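Local coordinates for maquette-3 (Escherichia coli, PDB 6Z0C), which is a designed four-helix bundle, probably made to explore how buried networks of charged side chains can stabilise a hydrophobic core, at residues Q59-L62 with E63-K67; L42-A45 with S46-R50; I24-L27 with I28-L32. All coordinates share one frame; numbering follows the deposited sequence.

Contact 1. Residues Q59-L62 with E63-K67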
loop_
_atom_site.group_PDB
_atom_site.type_symbol
_atom_site.label_atom_id
_atom_site.label_comp_id
_atom_site.label_asym_id
_atom_site.label_seq_id
_atom_site.Cartn_x
_atom_site.Cartn_y
_atom_site.Cartn_z
ATOM N N GLN A 59 -19.596 15.007 -12.809
ATOM C CA GLN A 59 -20.589 14.092 -12.177
ATOM C C GLN A 59 -20.134 12.634 -12.333
ATOM O O GLN A 59 -20.229 11.884 -11.349
ATOM C CB GLN A 59 -21.995 14.301 -12.745
ATOM C CG GLN A 59 -22.863 15.179 -11.855
ATOM C CD GLN A 59 -24.193 15.541 -12.465
ATOM O OE1 GLN A 59 -24.492 15.207 -13.608
ATOM N NE2 GLN A 59 -25.011 16.242 -11.694
ATOM N N LYS A 60 -19.655 12.227 -13.508
ATOM C CA LYS A 60 -19.298 10.798 -13.725
ATOM C C LYS A 60 -18.023 10.487 -12.923
ATOM O O LYS A 60 -17.935 9.366 -12.394
ATOM C CB LYS A 60 -19.279 10.432 -15.215
ATOM C CG LYS A 60 -18.126 10.952 -16.057
ATOM C CD LYS A 60 -18.100 10.325 -17.448
ATOM C CE LYS A 60 -17.802 11.305 -18.564
ATOM N NZ LYS A 60 -16.391 11.757 -18.543
ATOM N N GLN A 61 -17.115 11.456 -12.743
ATOM C CA GLN A 61 -15.892 11.265 -11.913
ATOM C C GLN A 61 -16.276 11.151 -10.432
ATOM O O GLN A 61 -15.611 10.389 -9.706
ATOM C CB GLN A 61 -14.886 12.397 -12.124
ATOM C CG GLN A 61 -13.653 12.290 -11.235
ATOM C CD GLN A 61 -12.873 11.013 -11.439
ATOM O OE1 GLN A 61 -12.979 10.348 -12.469
ATOM N NE2 GLN A 61 -12.074 10.659 -10.444
ATOM N N LEU A 62 -17.299 11.890 -9.999
ATOM C CA LEU A 62 -17.807 11.873 -8.601
ATOM C C LEU A 62 -18.180 10.434 -8.207
ATOM O O LEU A 62 -17.792 10.005 -7.098
ATOM C CB LEU A 62 -19.002 12.828 -8.509
ATOM C CG LEU A 62 -19.480 13.200 -7.108
ATOM C CD1 LEU A 62 -18.334 13.666 -6.219
ATOM C CD2 LEU A 62 -20.549 14.274 -7.196
ATOM N N GLU A 63 -18.871 9.703 -9.090
ATOM C CA GLU A 63 -19.272 8.281 -8.865
ATOM C C GLU A 63 -18.028 7.404 -8.662
ATOM O O GLU A 63 -18.027 6.584 -7.725
ATOM C CB GLU A 63 -20.074 7.729 -10.044
ATOM C CG GLU A 63 -21.315 8.534 -10.378
ATOM C CD GLU A 63 -22.309 7.811 -11.272
ATOM O OE1 GLU A 63 -23.476 8.245 -11.322
ATOM O OE2 GLU A 63 -21.915 6.814 -11.916
ATOM N N LEU A 64 -17.019 7.553 -9.523
ATOM C CA LEU A 64 -15.755 6.763 -9.471
ATOM C C LEU A 64 -15.030 7.075 -8.155
ATOM O O LEU A 64 -14.477 6.149 -7.551
ATOM C CB LEU A 64 -14.895 7.095 -10.699
ATOM C CG LEU A 64 -13.422 6.684 -10.643
ATOM C CD1 LEU A 64 -13.255 5.206 -10.314
ATOM C CD2 LEU A 64 -12.721 7.003 -11.960
ATOM N N GLU A 65 -15.067 8.333 -7.720
ATOM C CA GLU A 65 -14.352 8.819 -6.510
ATOM C C GLU A 65 -14.804 8.029 -5.270
ATOM O O GLU A 65 -13.934 7.652 -4.453
ATOM C CB GLU A 65 -14.594 10.319 -6.337
ATOM C CG GLU A 65 -13.416 11.048 -5.727
ATOM C CD GLU A 65 -12.223 11.237 -6.642
ATOM O OE1 GLU A 65 -12.422 11.662 -7.797
ATOM O OE2 GLU A 65 -11.094 10.977 -6.186
ATOM N N GLU A 66 -16.108 7.784 -5.124
ATOM C CA GLU A 66 -16.673 7.078 -3.940
ATOM C C GLU A 66 -16.113 5.648 -3.900
ATOM O O GLU A 66 -15.789 5.172 -2.793
ATOM C CB GLU A 66 -18.202 7.111 -3.969
ATOM C CG GLU A 66 -18.787 8.485 -3.673
ATOM C CD GLU A 66 -18.686 8.962 -2.230
ATOM O OE1 GLU A 66 -18.983 10.151 -1.982
ATOM O OE2 GLU A 66 -18.323 8.150 -1.354
ATOM N N LYS A 67 -15.969 5.009 -5.065
ATOM C CA LYS A 67 -15.407 3.637 -5.201
ATOM C C LYS A 67 -13.934 3.636 -4.772
ATOM O O LYS A 67 -13.523 2.682 -4.086
ATOM C CB LYS A 67 -15.560 3.137 -6.641
ATOM C CG LYS A 67 -16.999 2.940 -7.096
ATOM C CD LYS A 67 -17.139 2.663 -8.577
ATOM C CE LYS A 67 -18.527 2.977 -9.094
ATOM N NZ LYS A 67 -18.740 2.432 -10.455
#
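Gln61 and Glu65, one helical turn apart on helix 52-99, show how a buried charge can be tied to its own helix. In the polar part of the contact, Gln61 NE2 donates to Glu65 OE1 at 2.9 Å, with an N-H...O angle of 154°. The donor meets this oxygen from above the carboxylate plane, the amide and carboxylate planes lying 65° apart. Gln61 reaches forward because its CG stands opposite the backbone N (chi1 177°) and the chain then bends at chi2, which carries the amide along the helix toward the acid. The other oxygen, Glu65 OE2, forms salt bridges with Lys35 of helix 4-48 and Lys162 of helix 152-194. With an alanine here instead of Gln61 the amide is gone, and the Glu65 carboxylate is likely to lose one of the contacts that fix its rotation.

In van der Waals packing, the Leu64 CD2 methyl rests against Gln61 OE1 at 3.4 Å. Gln61 also touches Phe139 of helix 105-144.

Among the backbone bonds, Glu65 N to Gln61 O is sound at 2.9 Å, so this pair is joined through both main chain and side chains. Glu63 N to Gln59 O and Glu66 N to Leu62 O, each 3.4 Å, are weak.

A glutamate held by a glutamine one turn back and by lysines of two other helices is consistent with the buried charged network that the design of this four-helix bundle aimed at, set within a largely apolar core.

Contact 2. Residues L42-A45 with S46-R50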
loop_
_atom_site.group_PDB
_atom_site.type_symbol
_atom_site.label_atom_id
_atom_site.label_comp_id
_atom_site.label_asym_id
_atom_site.label_seq_id
_atom_site.Cartn_x
_atom_site.Cartn_y
_atom_site.Cartn_z
ATOM N N LEU A 42 -15.221 18.362 -5.980
ATOM C CA LEU A 42 -15.873 17.833 -7.210
ATOM C C LEU A 42 -17.377 18.108 -7.147
ATOM O O LEU A 42 -17.932 18.571 -8.153
ATOM C CB LEU A 42 -15.617 16.329 -7.336
ATOM C CG LEU A 42 -14.378 15.924 -8.124
ATOM C CD1 LEU A 42 -14.126 14.428 -7.979
ATOM C CD2 LEU A 42 -14.518 16.304 -9.592
ATOM N N ARG A 43 -18.013 17.794 -6.015
ATOM C CA ARG A 43 -19.474 17.990 -5.827
ATOM C C ARG A 43 -19.806 19.480 -5.987
ATOM O O ARG A 43 -20.757 19.794 -6.719
ATOM C CB ARG A 43 -19.929 17.447 -4.469
ATOM C CG ARG A 43 -21.423 17.588 -4.213
ATOM C CD ARG A 43 -22.261 16.885 -5.264
ATOM N NE ARG A 43 -23.689 17.103 -5.088
ATOM C CZ ARG A 43 -24.528 16.283 -4.463
ATOM N NH1 ARG A 43 -24.096 15.156 -3.918
ATOM N NH2 ARG A 43 -25.808 16.604 -4.380
ATOM N N GLU A 44 -19.041 20.363 -5.340
ATOM C CA GLU A 44 -19.242 21.836 -5.410
ATOM C C GLU A 44 -19.086 22.300 -6.864
ATOM O O GLU A 44 -19.980 23.020 -7.344
ATOM C CB GLU A 44 -18.270 22.567 -4.484
ATOM C CG GLU A 44 -18.393 24.080 -4.563
ATOM C CD GLU A 44 -17.907 24.848 -3.344
ATOM O OE1 GLU A 44 -17.444 24.208 -2.380
ATOM O OE2 GLU A 44 -18.003 26.089 -3.360
ATOM N N ALA A 45 -18.002 21.902 -7.537
ATOM C CA ALA A 45 -17.721 22.261 -8.950
ATOM C C ALA A 45 -18.865 21.764 -9.844
ATOM O O ALA A 45 -19.301 22.522 -10.721
ATOM C CB ALA A 45 -16.389 21.699 -9.383
ATOM N N SER A 46 -19.336 20.536 -9.616
ATOM C CA SER A 46 -20.459 19.899 -10.354
ATOM C C SER A 46 -21.748 20.719 -10.189
ATOM O O SER A 46 -22.446 20.941 -11.199
ATOM C CB SER A 46 -20.659 18.484 -9.900
ATOM O OG SER A 46 -21.668 17.860 -10.674
ATOM N N GLU A 47 -22.056 21.146 -8.960
ATOM C CA GLU A 47 -23.276 21.935 -8.634
ATOM C C GLU A 47 -23.227 23.283 -9.367
ATOM O O GLU A 47 -24.284 23.730 -9.840
ATOM C CB GLU A 47 -23.407 22.148 -7.123
ATOM C CG GLU A 47 -23.681 20.881 -6.333
ATOM C CD GLU A 47 -25.026 20.218 -6.584
ATOM O OE1 GLU A 47 -25.125 19.000 -6.355
ATOM O OE2 GLU A 47 -25.965 20.917 -7.004
ATOM N N LYS A 48 -22.039 23.891 -9.470
ATOM C CA LYS A 48 -21.824 25.257 -10.029
ATOM C C LYS A 48 -21.759 25.239 -11.564
ATOM O O LYS A 48 -22.083 26.279 -12.170
ATOM C CB LYS A 48 -20.512 25.847 -9.504
ATOM C CG LYS A 48 -20.546 26.374 -8.079
ATOM C CD LYS A 48 -19.162 26.599 -7.511
ATOM C CE LYS A 48 -18.951 28.008 -7.004
ATOM N NZ LYS A 48 -17.560 28.212 -6.535
ATOM N N ALA A 49 -21.313 24.130 -12.164
ATOM C CA ALA A 49 -20.999 24.002 -13.608
ATOM C C ALA A 49 -22.204 24.423 -14.461
ATOM O O ALA A 49 -23.279 23.810 -14.309
ATOM C CB ALA A 49 -20.577 22.586 -13.919
ATOM N N ARG A 50 -22.014 25.425 -15.329
ATOM C CA ARG A 50 -23.045 25.974 -16.256
ATOM C C ARG A 50 -22.984 25.225 -17.597
ATOM O O ARG A 50 -24.046 25.040 -18.223
ATOM C CB ARG A 50 -22.828 27.477 -16.467
ATOM C CG ARG A 50 -22.642 28.271 -15.180
ATOM C CD ARG A 50 -22.963 29.751 -15.324
ATOM N NE ARG A 50 -21.919 30.525 -15.991
ATOM C CZ ARG A 50 -20.836 31.036 -15.401
ATOM N NH1 ARG A 50 -20.614 30.849 -14.110
ATOM N NH2 ARG A 50 -19.965 31.730 -16.116
#
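The C-terminal end of helix 4-48 in this four-helix bundle carries two i to i+4 pairs of opposite charge, Arg43 with Glu47 and Glu44 with Lys48. In the closer pair, Arg43 NE gives a salt-bridged hydrogen bond of 2.7 Å to Glu47 OE1, using that oxygen's anti lone pair. The acceptor lies at the edge of the guanidinium, near its plane, and Arg43 NH2 adds a weak second bond to it. Glu47 bends back at chi2 (-66°), bringing its carboxylate over the preceding turn to meet the arginine. Glu44 and Lys48 run side by side and point the same way, but their salt bridge is long.

Along the backbone, Ser46 N to Leu42 O and Glu47 N to Arg43 O keep the regular helical pattern at 2.8 and 2.9 Å. Lys48 N still bonds to Glu44 O at 3.1 Å, with an additional, weak bond to Ala45 O. That carbonyl also receives a weak bond from Ala49 N, and Ala49 is the first residue to leave helical geometry. Leu42 packs inward on Leu58 of helix 52-99 and Leu158 of helix 152-194, while Ser46 O accepts a bond from Lys55. Just beyond the final turn, Ala49 CB rests 3.4 Å from Ala45 O.

Contact 3. Residues I24-L27 with I28-L32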
loop_
_atom_site.group_PDB
_atom_site.type_symbol
_atom_site.label_atom_id
_atom_site.label_comp_id
_atom_site.label_asym_id
_atom_site.label_seq_id
_atom_site.Cartn_x
_atom_site.Cartn_y
_atom_site.Cartn_z
ATOM N N ILE A 24 2.972 3.106 5.849
ATOM C CA ILE A 24 1.930 2.806 4.825
ATOM C C ILE A 24 0.545 3.185 5.378
ATOM O O ILE A 24 -0.207 3.866 4.663
ATOM C CB ILE A 24 2.013 1.333 4.380
ATOM C CG1 ILE A 24 3.198 1.123 3.431
ATOM C CG2 ILE A 24 0.697 0.874 3.773
ATOM C CD1 ILE A 24 3.515 -0.323 3.137
ATOM N N GLN A 25 0.210 2.759 6.595
ATOM C CA GLN A 25 -1.117 3.048 7.210
ATOM C C GLN A 25 -1.301 4.565 7.361
ATOM O O GLN A 25 -2.420 5.053 7.091
ATOM C CB GLN A 25 -1.272 2.315 8.543
ATOM C CG GLN A 25 -1.261 0.801 8.385
ATOM C CD GLN A 25 -2.272 0.117 9.270
ATOM O OE1 GLN A 25 -2.151 0.117 10.493
ATOM N NE2 GLN A 25 -3.280 -0.478 8.651
ATOM N N GLN A 26 -0.251 5.288 7.760
ATOM C CA GLN A 26 -0.300 6.766 7.923
ATOM C C GLN A 26 -0.510 7.422 6.554
ATOM O O GLN A 26 -1.320 8.364 6.480
ATOM C CB GLN A 26 0.965 7.301 8.599
ATOM C CG GLN A 26 0.944 8.811 8.821
ATOM C CD GLN A 26 -0.219 9.268 9.670
ATOM O OE1 GLN A 26 -0.685 8.558 10.560
ATOM N NE2 GLN A 26 -0.701 10.471 9.401
ATOM N N LEU A 27 0.187 6.958 5.512
ATOM C CA LEU A 27 0.065 7.544 4.150
ATOM C C LEU A 27 -1.349 7.280 3.613
ATOM O O LEU A 27 -1.926 8.196 3.019
ATOM C CB LEU A 27 1.152 6.984 3.225
ATOM C CG LEU A 27 1.107 7.471 1.775
ATOM C CD1 LEU A 27 0.965 8.985 1.692
ATOM C CD2 LEU A 27 2.351 7.021 1.017
ATOM N N ILE A 28 -1.911 6.091 3.848
ATOM C CA ILE A 28 -3.314 5.777 3.447
ATOM C C ILE A 28 -4.268 6.758 4.141
ATOM O O ILE A 28 -5.182 7.262 3.462
ATOM C CB ILE A 28 -3.686 4.314 3.741
ATOM C CG1 ILE A 28 -2.934 3.349 2.821
ATOM C CG2 ILE A 28 -5.190 4.128 3.630
ATOM C CD1 ILE A 28 -2.976 1.912 3.274
ATOM N N ARG A 29 -4.074 7.019 5.437
ATOM C CA ARG A 29 -4.917 7.977 6.208
ATOM C C ARG A 29 -4.833 9.361 5.552
ATOM O O ARG A 29 -5.885 10.001 5.406
ATOM C CB ARG A 29 -4.503 8.026 7.682
ATOM C CG ARG A 29 -5.083 6.899 8.524
ATOM C CD ARG A 29 -4.992 7.188 10.011
ATOM N NE ARG A 29 -3.607 7.165 10.457
ATOM C CZ ARG A 29 -2.927 6.071 10.800
ATOM N NH1 ARG A 29 -1.664 6.178 11.175
ATOM N NH2 ARG A 29 -3.503 4.879 10.775
ATOM N N GLU A 30 -3.632 9.794 5.150
ATOM C CA GLU A 30 -3.407 11.116 4.503
ATOM C C GLU A 30 -4.098 11.134 3.134
ATOM O O GLU A 30 -4.702 12.167 2.796
ATOM C CB GLU A 30 -1.913 11.427 4.414
ATOM C CG GLU A 30 -1.309 11.759 5.768
ATOM C CD GLU A 30 0.208 11.817 5.842
ATOM O OE1 GLU A 30 0.723 12.225 6.905
ATOM O OE2 GLU A 30 0.872 11.445 4.853
ATOM N N LEU A 31 -4.031 10.029 2.389
ATOM C CA LEU A 31 -4.686 9.887 1.060
ATOM C C LEU A 31 -6.206 9.957 1.223
ATOM O O LEU A 31 -6.856 10.628 0.411
ATOM C CB LEU A 31 -4.276 8.561 0.415
ATOM C CG LEU A 31 -3.082 8.638 -0.528
ATOM C CD1 LEU A 31 -2.701 7.249 -1.006
ATOM C CD2 LEU A 31 -3.379 9.549 -1.711
ATOM N N LEU A 32 -6.747 9.267 2.225
ATOM C CA LEU A 32 -8.202 9.282 2.524
ATOM C C LEU A 32 -8.651 10.719 2.810
ATOM O O LEU A 32 -9.692 11.138 2.254
ATOM C CB LEU A 32 -8.477 8.346 3.704
ATOM C CG LEU A 32 -8.480 6.859 3.355
ATOM C CD1 LEU A 32 -8.374 6.002 4.606
ATOM C CD2 LEU A 32 -9.731 6.497 2.569
#
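Gln26 OE1 is gripped by two nitrogens of Arg29, on the outward side of helix 4-48 in the middle of the four-helix bundle. Arg29 NH1 supplies the shorter bond, 2.6 Å with an N-H...O angle of 156°, and NE adds a weak one at 3.2 Å. The oxygen sits at the guanidinium edge, in its plane, whereas the amide is turned 61° from that plane, and NH1 approaches tilted from the plane of the carbonyl. The bend at chi3 (-69°) folds the arginine back over the preceding turn and brings NE and NH1 to the oxygen. One guanidinium face then lies over the backbone, with Gln25 O 3.8 Å above its centre.

The opposite end of the same amide faces the acid one turn on. Gln26 NE2 points almost straight at Glu30 OE1, but at 3.4 Å the bond is weak. Gln26 thus stands as a neutral bridge between an arginine and a glutamate, three and four residues ahead of it, and its acceptor and donor ends each face a group of suitable polarity. This pairing would be expected to fix which way round the amide sits.

The backbone beneath is regular helix: the amides of Ile28, Arg29, Glu30 and Leu31 each bond to the carbonyl four residues earlier.

A different chemistry occupies the inward side. Leu27 and Leu31 both pack on Leu172 of helix 152-194, and Ile24 and Ile28 both touch Phe125 of helix 105-144. Within the helix itself the two isoleucines cross obliquely, Ile24 CG2 meeting Ile28 CD1 at 3.8 Å.

In the fold
From the N terminus, the chain first passes contact 3, near the middle of helix 4-48, its centre about 9 Å from that of the chain. The same helix then runs on to contact 2 at its C-terminal end, their centres about 27 Å apart. After the turn into helix 52-99 comes contact 1. All three are local and lie in series; none closes a long loop, nests in another or crosses it. Contacts 1 and 2 nevertheless meet across the helical hairpin, where Gln59 packs on Ser46 and Leu62 on Arg43. Contact 3 touches neither, but its inward side chains join helix 4-48 to the other three helices.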